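Local structure of glycoside Hydrolase (Bacteroides uniformis, 5T99) at residues A[51-65]-A[80-92]. The protein is a family 2 glycoside hydrolase that probably cleaves galactosides during agarose breakdown by this gut bacterium and binds the inhibitor galacto-isofagomine. Sequence-based numbering, arbitrary orientation.
Sequences DDSWRKLNLPHDWAI and LPFHGTGWYRKTF
Arg89 and Asp51 form a salt bridge in which the NE N-H of Arg89 donates to Asp51 OD2 at 2.7 Å (N-H...O angle 156°); the oxygen lies in the guanidinium plane, whereas the arginine meets it from above the carboxylate, the two planes standing 74° apart. A bend at chi3 (62°) turns the guanidinium out of line with the methylenes, and NH1 goes on to the carbonyls of Ala44 and Ala46. Those methylenes lie at the far rim of the Trp54 indole, Trp54 CZ3 being 3.5 Å from Arg89 CD, while Trp54 CH2 lies 3.5 Å from Trp87 CB. With Arg89 cut back to an alanine, the Asp51 carboxylate would probably lose its counter-charge and the Trp54 rim its methylene neighbour. Trp54, Leu59, Trp63 and Tyr88 form the buried, closely packed part. There Leu59 CD2 sits 3.7 Å from Tyr88 CE1, and Trp63 CH2 lies 3.7 Å from Gly86 N; Gly86, with no side chain, lets the indole lie against the strand. The 80-82 end is looser and poorly ordered, Ile65 CD1 standing 4.1 Å from Leu80 CD1, and Pro81 is exposed, as is Thr91 at the other end. Strand 34-38 runs between strands 55-57 and 86-93, so side chains make this contact within the antiparallel beta-sheet of the family 2 sugar-binding domain, a jelly-roll-like beta-sandwich.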
ATOM      1  N   ASP A  51       6.893 -31.489  16.168  1.00 35.76           N
ATOM      2  CA  ASP A  51       7.342 -30.431  15.245  1.00 34.89           C
ATOM      3  C   ASP A  51       8.757 -29.933  15.554  1.00 35.55           C
ATOM      4  O   ASP A  51       9.103 -28.796  15.217  1.00 35.24           O
ATOM      5  CB  ASP A  51       6.335 -29.257  15.239  1.00 33.86           C
ATOM      6  CG  ASP A  51       6.150 -28.593  16.617  1.00 32.80           C
ATOM      7  OD1 ASP A  51       6.861 -28.906  17.598  1.00 30.51           O
ATOM      8  OD2 ASP A  51       5.243 -27.752  16.712  1.00 32.45           O
ATOM      9  N   ASP A  52       9.578 -30.784  16.173  1.00 37.72           N
ATOM     10  CA  ASP A  52      10.930 -30.387  16.598  1.00 38.20           C
ATOM     11  C   ASP A  52      11.897 -30.155  15.419  1.00 37.57           C
ATOM     12  O   ASP A  52      12.846 -29.383  15.539  1.00 39.15           O
ATOM     13  CB  ASP A  52      11.505 -31.417  17.578  1.00 40.27           C
ATOM     14  CG  ASP A  52      12.679 -30.874  18.380  1.00 42.16           C
ATOM     15  OD1 ASP A  52      13.809 -31.382  18.195  1.00 43.98           O
ATOM     16  OD2 ASP A  52      12.472 -29.934  19.183  1.00 41.87           O
ATOM     17  N   SER A  53      11.656 -30.812  14.288  1.00 36.97           N
ATOM     18  CA  SER A  53      12.463 -30.595  13.076  1.00 37.79           C
ATOM     19  C   SER A  53      12.059 -29.336  12.295  1.00 37.27           C
ATOM     20  O   SER A  53      12.826 -28.865  11.457  1.00 37.30           O
ATOM     21  CB  SER A  53      12.359 -31.809  12.145  1.00 38.25           C
ATOM     22  OG  SER A  53      11.010 -32.014  11.733  1.00 39.28           O
ATOM     23  N   TRP A  54      10.852 -28.819  12.556  1.00 36.97           N
ATOM     24  CA  TRP A  54      10.287 -27.683  11.813  1.00 35.34           C
ATOM     25  C   TRP A  54      11.110 -26.413  12.028  1.00 33.88           C
ATOM     26  O   TRP A  54      11.604 -26.153  13.128  1.00 34.30           O
ATOM     27  CB  TRP A  54       8.827 -27.413  12.232  1.00 35.23           C
ATOM     28  CG  TRP A  54       7.812 -28.440  11.786  1.00 34.88           C
ATOM     29  CD1 TRP A  54       8.042 -29.742  11.455  1.00 35.01           C
ATOM     30  CD2 TRP A  54       6.397 -28.242  11.660  1.00 35.33           C
ATOM     31  NE1 TRP A  54       6.866 -30.359  11.109  1.00 34.72           N
ATOM     32  CE2 TRP A  54       5.842 -29.462  11.221  1.00 34.54           C
ATOM     33  CE3 TRP A  54       5.546 -27.142  11.857  1.00 35.68           C
ATOM     34  CZ2 TRP A  54       4.470 -29.624  10.984  1.00 35.73           C
ATOM     35  CZ3 TRP A  54       4.175 -27.300  11.623  1.00 35.13           C
ATOM     36  CH2 TRP A  54       3.654 -28.533  11.190  1.00 35.93           C
ATOM     37  N   ARG A  55      11.250 -25.633  10.965  1.00 33.27           N
ATOM     38  CA  ARG A  55      11.961 -24.355  11.002  1.00 33.88           C
ATOM     39  C   ARG A  55      11.356 -23.414  12.053  1.00 33.98           C
ATOM     40  O   ARG A  55      10.155 -23.454  12.311  1.00 34.01           O
ATOM     41  CB  ARG A  55      11.889 -23.733   9.617  1.00 33.72           C
ATOM     42  CG  ARG A  55      12.509 -22.363   9.453  1.00 35.26           C
ATOM     43  CD  ARG A  55      12.286 -21.922   8.016  1.00 36.76           C
ATOM     44  NE  ARG A  55      12.230 -20.473   7.863  1.00 37.17           N
ATOM     45  CZ  ARG A  55      11.889 -19.852   6.731  1.00 37.85           C
ATOM     46  NH1 ARG A  55      11.564 -20.548   5.632  1.00 37.96           N
ATOM     47  NH2 ARG A  55      11.860 -18.522   6.696  1.00 36.54           N
ATOM     48  N   LYS A  56      12.197 -22.593  12.672  1.00 34.58           N
ATOM     49  CA  LYS A  56      11.753 -21.632  13.687  1.00 34.56           C
ATOM     50  C   LYS A  56      11.805 -20.210  13.138  1.00 33.46           C
ATOM     51  O   LYS A  56      12.827 -19.778  12.591  1.00 31.54           O
ATOM     52  CB  LYS A  56      12.604 -21.755  14.953  1.00 35.91           C
ATOM     53  CG  LYS A  56      12.153 -22.899  15.846  1.00 38.01           C
ATOM     54  CD  LYS A  56      13.087 -23.122  17.018  1.00 39.49           C
ATOM     55  CE  LYS A  56      14.361 -23.830  16.581  1.00 40.55           C
ATOM     56  NZ  LYS A  56      15.179 -24.218  17.762  1.00 41.26           N
ATOM     57  N   LEU A  57      10.698 -19.489  13.301  1.00 33.23           N
ATOM     58  CA  LEU A  57      10.562 -18.137  12.772  1.00 33.12           C
ATOM     59  C   LEU A  57       9.530 -17.320  13.541  1.00 31.41           C
ATOM     60  O   LEU A  57       8.683 -17.874  14.257  1.00 31.94           O
ATOM     61  CB  LEU A  57      10.247 -18.165  11.264  1.00 35.29           C
ATOM     62  CG  LEU A  57       8.928 -18.721  10.689  1.00 38.38           C
ATOM     63  CD1 LEU A  57       8.387 -19.910  11.466  1.00 41.32           C
ATOM     64  CD2 LEU A  57       7.833 -17.675  10.578  1.00 39.83           C
ATOM     65  N   ASN A  58       9.639 -15.996  13.404  1.00 29.07           N
ATOM     66  CA  ASN A  58       8.626 -15.050  13.884  1.00 27.39           C
ATOM     67  C   ASN A  58       7.775 -14.543  12.710  1.00 26.07           C
ATOM     68  O   ASN A  58       8.279 -14.325  11.613  1.00 24.51           O
ATOM     69  CB  ASN A  58       9.272 -13.858  14.595  1.00 26.34           C
ATOM     70  CG  ASN A  58      10.093 -14.262  15.808  1.00 26.62           C
ATOM     71  OD1 ASN A  58       9.919 -15.345  16.388  1.00 25.45           O
ATOM     72  ND2 ASN A  58      10.998 -13.378  16.209  1.00 26.39           N
ATOM     73  N   LEU A  59       6.483 -14.355  12.974  1.00 25.08           N
ATOM     74  CA  LEU A  59       5.545 -13.791  12.007  1.00 23.93           C
ATOM     75  C   LEU A  59       5.712 -12.267  12.056  1.00 23.26           C
ATOM     76  O   LEU A  59       6.260 -11.762  13.036  1.00 22.20           O
ATOM     77  CB  LEU A  59       4.107 -14.194  12.373  1.00 23.24           C
ATOM     78  CG  LEU A  59       3.844 -15.689  12.571  1.00 22.80           C
ATOM     79  CD1 LEU A  59       2.398 -15.917  12.966  1.00 22.55           C
ATOM     80  CD2 LEU A  59       4.191 -16.469  11.313  1.00 23.37           C
ATOM     81  N   PRO A  60       5.264 -11.524  11.040  1.00 22.56           N
ATOM     82  CA  PRO A  60       4.621 -12.047   9.818  1.00 22.74           C
ATOM     83  C   PRO A  60       5.600 -12.714   8.855  1.00 22.49           C
ATOM     84  O   PRO A  60       6.796 -12.440   8.907  1.00 22.36           O
ATOM     85  CB  PRO A  60       4.018 -10.791   9.184  1.00 22.34           C
ATOM     86  CG  PRO A  60       4.890  -9.671   9.652  1.00 22.16           C
ATOM     87  CD  PRO A  60       5.564 -10.087  10.932  1.00 21.78           C
ATOM     88  N   HIS A  61       5.071 -13.567   7.984  1.00 22.84           N
ATOM     89  CA  HIS A  61       5.885 -14.451   7.131  1.00 23.12           C
ATOM     90  C   HIS A  61       5.212 -14.732   5.777  1.00 22.13           C
ATOM     91  O   HIS A  61       4.057 -15.181   5.720  1.00 21.14           O
ATOM     92  CB  HIS A  61       6.135 -15.771   7.887  1.00 23.65           C
ATOM     93  CG  HIS A  61       6.843 -16.826   7.089  1.00 24.50           C
ATOM     94  ND1 HIS A  61       8.115 -16.656   6.582  1.00 25.49           N
ATOM     95  CD2 HIS A  61       6.474 -18.083   6.754  1.00 24.95           C
ATOM     96  CE1 HIS A  61       8.485 -17.755   5.950  1.00 26.24           C
ATOM     97  NE2 HIS A  61       7.503 -18.634   6.035  1.00 26.61           N
ATOM     98  N   ASP A  62       5.950 -14.455   4.707  1.00 21.35           N
ATOM     99  CA  ASP A  62       5.589 -14.831   3.341  1.00 21.62           C
ATOM    100  C   ASP A  62       6.580 -15.913   2.921  1.00 22.22           C
ATOM    101  O   ASP A  62       7.749 -15.606   2.679  1.00 22.72           O
ATOM    102  CB  ASP A  62       5.724 -13.591   2.445  1.00 21.77           C
ATOM    103  CG  ASP A  62       5.339 -13.832   0.982  1.00 21.99           C
ATOM    104  OD1 ASP A  62       4.738 -14.891   0.642  1.00 22.31           O
ATOM    105  OD2 ASP A  62       5.639 -12.911   0.176  1.00 20.25           O
ATOM    106  N   TRP A  63       6.152 -17.177   2.859  1.00 22.77           N
ATOM    107  CA  TRP A  63       7.061 -18.238   2.384  1.00 23.52           C
ATOM    108  C   TRP A  63       7.319 -18.182   0.871  1.00 24.55           C
ATOM    109  O   TRP A  63       8.325 -18.704   0.417  1.00 23.25           O
ATOM    110  CB  TRP A  63       6.611 -19.642   2.825  1.00 23.24           C
ATOM    111  CG  TRP A  63       5.620 -20.351   1.930  1.00 22.97           C
ATOM    112  CD1 TRP A  63       5.825 -20.795   0.647  1.00 22.56           C
ATOM    113  CD2 TRP A  63       4.281 -20.727   2.270  1.00 22.01           C
ATOM    114  NE1 TRP A  63       4.697 -21.409   0.178  1.00 22.31           N
ATOM    115  CE2 TRP A  63       3.734 -21.387   1.148  1.00 22.03           C
ATOM    116  CE3 TRP A  63       3.492 -20.571   3.414  1.00 21.89           C
ATOM    117  CZ2 TRP A  63       2.431 -21.892   1.135  1.00 22.00           C
ATOM    118  CZ3 TRP A  63       2.195 -21.076   3.407  1.00 21.98           C
ATOM    119  CH2 TRP A  63       1.681 -21.735   2.274  1.00 22.22           C
ATOM    120  N   ALA A  64       6.421 -17.553   0.106  1.00 26.64           N
ATOM    121  CA  ALA A  64       6.501 -17.571  -1.363  1.00 27.96           C
ATOM    122  C   ALA A  64       7.620 -16.720  -1.949  1.00 30.01           C
ATOM    123  O   ALA A  64       8.010 -16.935  -3.090  1.00 31.85           O
ATOM    124  CB  ALA A  64       5.169 -17.167  -1.981  1.00 27.87           C
ATOM    125  N   ILE A  65       8.117 -15.750  -1.185  1.00 31.03           N
ATOM    126  CA  ILE A  65       9.215 -14.876  -1.632  1.00 31.59           C
ATOM    127  C   ILE A  65      10.605 -15.539  -1.539  1.00 35.02           C
ATOM    128  O   ILE A  65      11.580 -14.990  -2.039  1.00 35.21           O
ATOM    129  CB  ILE A  65       9.185 -13.537  -0.835  1.00 30.33           C
ATOM    130  CG1 ILE A  65       9.962 -12.409  -1.535  1.00 29.12           C
ATOM    131  CG2 ILE A  65       9.689 -13.731   0.595  1.00 30.54           C
ATOM    132  CD1 ILE A  65       9.465 -12.056  -2.919  1.00 28.99           C
ATOM    133  N   LEU A  80       6.383 -16.140  -9.327  1.00 88.73           N
ATOM    134  CA  LEU A  80       6.883 -17.022  -8.258  1.00 91.23           C
ATOM    135  C   LEU A  80       5.759 -17.934  -7.725  1.00 91.06           C
ATOM    136  O   LEU A  80       4.669 -17.433  -7.432  1.00 88.48           O
ATOM    137  CB  LEU A  80       7.450 -16.185  -7.106  1.00 91.12           C
ATOM    138  CG  LEU A  80       8.613 -15.237  -7.433  1.00 90.76           C
ATOM    139  CD1 LEU A  80       8.754 -14.175  -6.353  1.00 89.66           C
ATOM    140  CD2 LEU A  80       9.921 -16.001  -7.616  1.00 90.61           C
ATOM    141  N   PRO A  81       6.010 -19.267  -7.605  1.00 89.88           N
ATOM    142  CA  PRO A  81       5.012 -20.206  -7.052  1.00 85.67           C
ATOM    143  C   PRO A  81       4.472 -19.839  -5.665  1.00 79.34           C
ATOM    144  O   PRO A  81       5.246 -19.689  -4.717  1.00 77.76           O
ATOM    145  CB  PRO A  81       5.773 -21.536  -6.999  1.00 88.35           C
ATOM    146  CG  PRO A  81       6.732 -21.447  -8.128  1.00 90.45           C
ATOM    147  CD  PRO A  81       7.145 -19.998  -8.205  1.00 92.35           C
ATOM    148  N   PHE A  82       3.144 -19.733  -5.571  1.00 74.08           N
ATOM    149  CA  PHE A  82       2.440 -19.207  -4.385  1.00 67.03           C
ATOM    150  C   PHE A  82       1.370 -20.152  -3.812  1.00 60.58           C
ATOM    151  O   PHE A  82       0.614 -19.762  -2.924  1.00 58.95           O
ATOM    152  CB  PHE A  82       1.798 -17.854  -4.734  1.00 67.05           C
ATOM    153  CG  PHE A  82       0.752 -17.929  -5.821  1.00 68.85           C
ATOM    154  CD1 PHE A  82      -0.595 -18.118  -5.504  1.00 68.66           C
ATOM    155  CD2 PHE A  82       1.112 -17.804  -7.164  1.00 69.43           C
ATOM    156  CE1 PHE A  82      -1.558 -18.186  -6.505  1.00 69.37           C
ATOM    157  CE2 PHE A  82       0.154 -17.871  -8.166  1.00 71.38           C
ATOM    158  CZ  PHE A  82      -1.184 -18.060  -7.837  1.00 71.59           C
ATOM    159  N   HIS A  83       1.317 -21.388  -4.302  1.00 55.68           N
ATOM    160  CA  HIS A  83       0.256 -22.334  -3.944  1.00 52.60           C
ATOM    161  C   HIS A  83       0.870 -23.561  -3.292  1.00 45.55           C
ATOM    162  O   HIS A  83       2.089 -23.738  -3.311  1.00 45.07           O
ATOM    163  CB  HIS A  83      -0.579 -22.726  -5.173  1.00 53.96           C
ATOM    164  CG  HIS A  83       0.193 -23.453  -6.229  1.00 58.42           C
ATOM    165  ND1 HIS A  83       0.143 -24.823  -6.374  1.00 60.05           N
ATOM    166  CD2 HIS A  83       1.041 -23.001  -7.185  1.00 60.13           C
ATOM    167  CE1 HIS A  83       0.925 -25.185  -7.377  1.00 61.89           C
ATOM    168  NE2 HIS A  83       1.485 -24.100  -7.883  1.00 61.95           N
ATOM    169  N   GLY A  84       0.010 -24.397  -2.722  1.00 39.48           N
ATOM    170  CA  GLY A  84       0.424 -25.605  -2.023  1.00 37.10           C
ATOM    171  C   GLY A  84      -0.112 -25.570  -0.610  1.00 35.37           C
ATOM    172  O   GLY A  84      -1.162 -24.983  -0.351  1.00 38.24           O
ATOM    173  N   THR A  85       0.614 -26.200   0.301  1.00 32.05           N
ATOM    174  CA  THR A  85       0.203 -26.329   1.686  1.00 30.37           C
ATOM    175  C   THR A  85       1.329 -25.810   2.566  1.00 29.30           C
ATOM    176  O   THR A  85       2.512 -26.026   2.261  1.00 29.80           O
ATOM    177  CB  THR A  85      -0.116 -27.790   2.022  1.00 30.53           C
ATOM    178  OG1 THR A  85      -1.177 -28.237   1.171  1.00 31.56           O
ATOM    179  CG2 THR A  85      -0.532 -27.959   3.483  1.00 30.49           C
ATOM    180  N   GLY A  86       0.954 -25.095   3.628  1.00 27.21           N
ATOM    181  CA  GLY A  86       1.895 -24.584   4.623  1.00 25.37           C
ATOM    182  C   GLY A  86       1.267 -24.707   5.988  1.00 24.80           C
ATOM    183  O   GLY A  86       0.080 -24.406   6.159  1.00 24.63           O
ATOM    184  N   TRP A  87       2.060 -25.157   6.957  1.00 24.16           N
ATOM    185  CA  TRP A  87       1.591 -25.375   8.311  1.00 24.16           C
ATOM    186  C   TRP A  87       2.360 -24.479   9.262  1.00 23.58           C
ATOM    187  O   TRP A  87       3.575 -24.321   9.116  1.00 22.60           O
ATOM    188  CB  TRP A  87       1.802 -26.830   8.732  1.00 25.18           C
ATOM    189  CG  TRP A  87       0.718 -27.793   8.330  1.00 25.37           C
ATOM    190  CD1 TRP A  87       0.654 -28.533   7.181  1.00 25.64           C
ATOM    191  CD2 TRP A  87      -0.434 -28.145   9.093  1.00 25.18           C
ATOM    192  NE1 TRP A  87      -0.478 -29.319   7.179  1.00 25.09           N
ATOM    193  CE2 TRP A  87      -1.157 -29.107   8.345  1.00 24.46           C
ATOM    194  CE3 TRP A  87      -0.934 -27.735  10.334  1.00 25.70           C
ATOM    195  CZ2 TRP A  87      -2.345 -29.661   8.792  1.00 24.49           C
ATOM    196  CZ3 TRP A  87      -2.123 -28.300  10.790  1.00 25.80           C
ATOM    197  CH2 TRP A  87      -2.814 -29.256  10.015  1.00 25.62           C
ATOM    198  N   TYR A  88       1.644 -23.906  10.235  1.00 22.85           N
ATOM    199  CA  TYR A  88       2.267 -23.180  11.344  1.00 21.99           C
ATOM    200  C   TYR A  88       1.771 -23.744  12.664  1.00 22.49           C
ATOM    201  O   TYR A  88       0.589 -24.031  12.806  1.00 22.64           O
ATOM    202  CB  TYR A  88       1.943 -21.695  11.305  1.00 20.83           C
ATOM    203  CG  TYR A  88       2.440 -20.936  10.101  1.00 19.93           C
ATOM    204  CD1 TYR A  88       3.547 -20.100  10.190  1.00 19.79           C
ATOM    205  CD2 TYR A  88       1.766 -21.009   8.880  1.00 19.59           C
ATOM    206  CE1 TYR A  88       3.984 -19.374   9.086  1.00 19.56           C
ATOM    207  CE2 TYR A  88       2.197 -20.291   7.774  1.00 19.03           C
ATOM    208  CZ  TYR A  88       3.300 -19.478   7.890  1.00 18.85           C
ATOM    209  OH  TYR A  88       3.720 -18.773   6.813  1.00 18.21           O
ATOM    210  N   ARG A  89       2.681 -23.886  13.625  1.00 23.26           N
ATOM    211  CA  ARG A  89       2.341 -24.342  14.967  1.00 23.85           C
ATOM    212  C   ARG A  89       3.047 -23.466  15.972  1.00 23.82           C
ATOM    213  O   ARG A  89       4.195 -23.105  15.764  1.00 23.69           O
ATOM    214  CB  ARG A  89       2.801 -25.785  15.186  1.00 24.68           C
ATOM    215  CG  ARG A  89       1.957 -26.852  14.504  1.00 25.58           C
ATOM    216  CD  ARG A  89       2.620 -28.222  14.663  1.00 26.24           C
ATOM    217  NE  ARG A  89       2.740 -28.639  16.070  1.00 26.34           N
ATOM    218  CZ  ARG A  89       1.828 -29.319  16.769  1.00 26.73           C
ATOM    219  NH1 ARG A  89       0.662 -29.682  16.245  1.00 27.69           N
ATOM    220  NH2 ARG A  89       2.081 -29.634  18.031  1.00 27.56           N
ATOM    221  N   LYS A  90       2.357 -23.127  17.053  1.00 25.10           N
ATOM    222  CA  LYS A  90       2.961 -22.428  18.180  1.00 25.45           C
ATOM    223  C   LYS A  90       2.533 -23.128  19.457  1.00 24.99           C
ATOM    224  O   LYS A  90       1.357 -23.414  19.638  1.00 23.79           O
ATOM    225  CB  LYS A  90       2.540 -20.961  18.213  1.00 26.43           C
ATOM    226  CG  LYS A  90       3.094 -20.188  19.403  1.00 27.19           C
ATOM    227  CD  LYS A  90       2.951 -18.682  19.243  1.00 28.38           C
ATOM    228  CE  LYS A  90       3.439 -17.944  20.488  1.00 28.29           C
ATOM    229  NZ  LYS A  90       3.387 -16.459  20.364  1.00 29.02           N
ATOM    230  N   THR A  91       3.504 -23.390  20.332  1.00 25.72           N
ATOM    231  CA  THR A  91       3.286 -24.129  21.573  1.00 26.80           C
ATOM    232  C   THR A  91       3.560 -23.163  22.722  1.00 27.10           C
ATOM    233  O   THR A  91       4.603 -22.508  22.729  1.00 28.49           O
ATOM    234  CB  THR A  91       4.213 -25.373  21.646  1.00 26.82           C
ATOM    235  OG1 THR A  91       3.990 -26.200  20.498  1.00 26.87           O
ATOM    236  CG2 THR A  91       3.965 -26.202  22.899  1.00 26.57           C
ATOM    237  N   PHE A  92       2.632 -23.068  23.674  1.00 26.93           N
ATOM    238  CA  PHE A  92       2.713 -22.052  24.728  1.00 28.18           C
ATOM    239  C   PHE A  92       2.032 -22.499  26.018  1.00 29.07           C
ATOM    240  O   PHE A  92       1.016 -23.196  25.981  1.00 27.24           O
ATOM    241  CB  PHE A  92       2.112 -20.709  24.243  1.00 27.79           C
ATOM    242  CG  PHE A  92       0.650 -20.781  23.858  1.00 27.60           C
ATOM    243  CD1 PHE A  92      -0.343 -20.393  24.752  1.00 27.14           C
ATOM    244  CD2 PHE A  92       0.264 -21.253  22.604  1.00 27.68           C
ATOM    245  CE1 PHE A  92      -1.686 -20.470  24.402  1.00 27.39           C
ATOM    246  CE2 PHE A  92      -1.077 -21.327  22.248  1.00 27.25           C
ATOM    247  CZ  PHE A  92      -2.054 -20.930  23.146  1.00 27.13           C
TER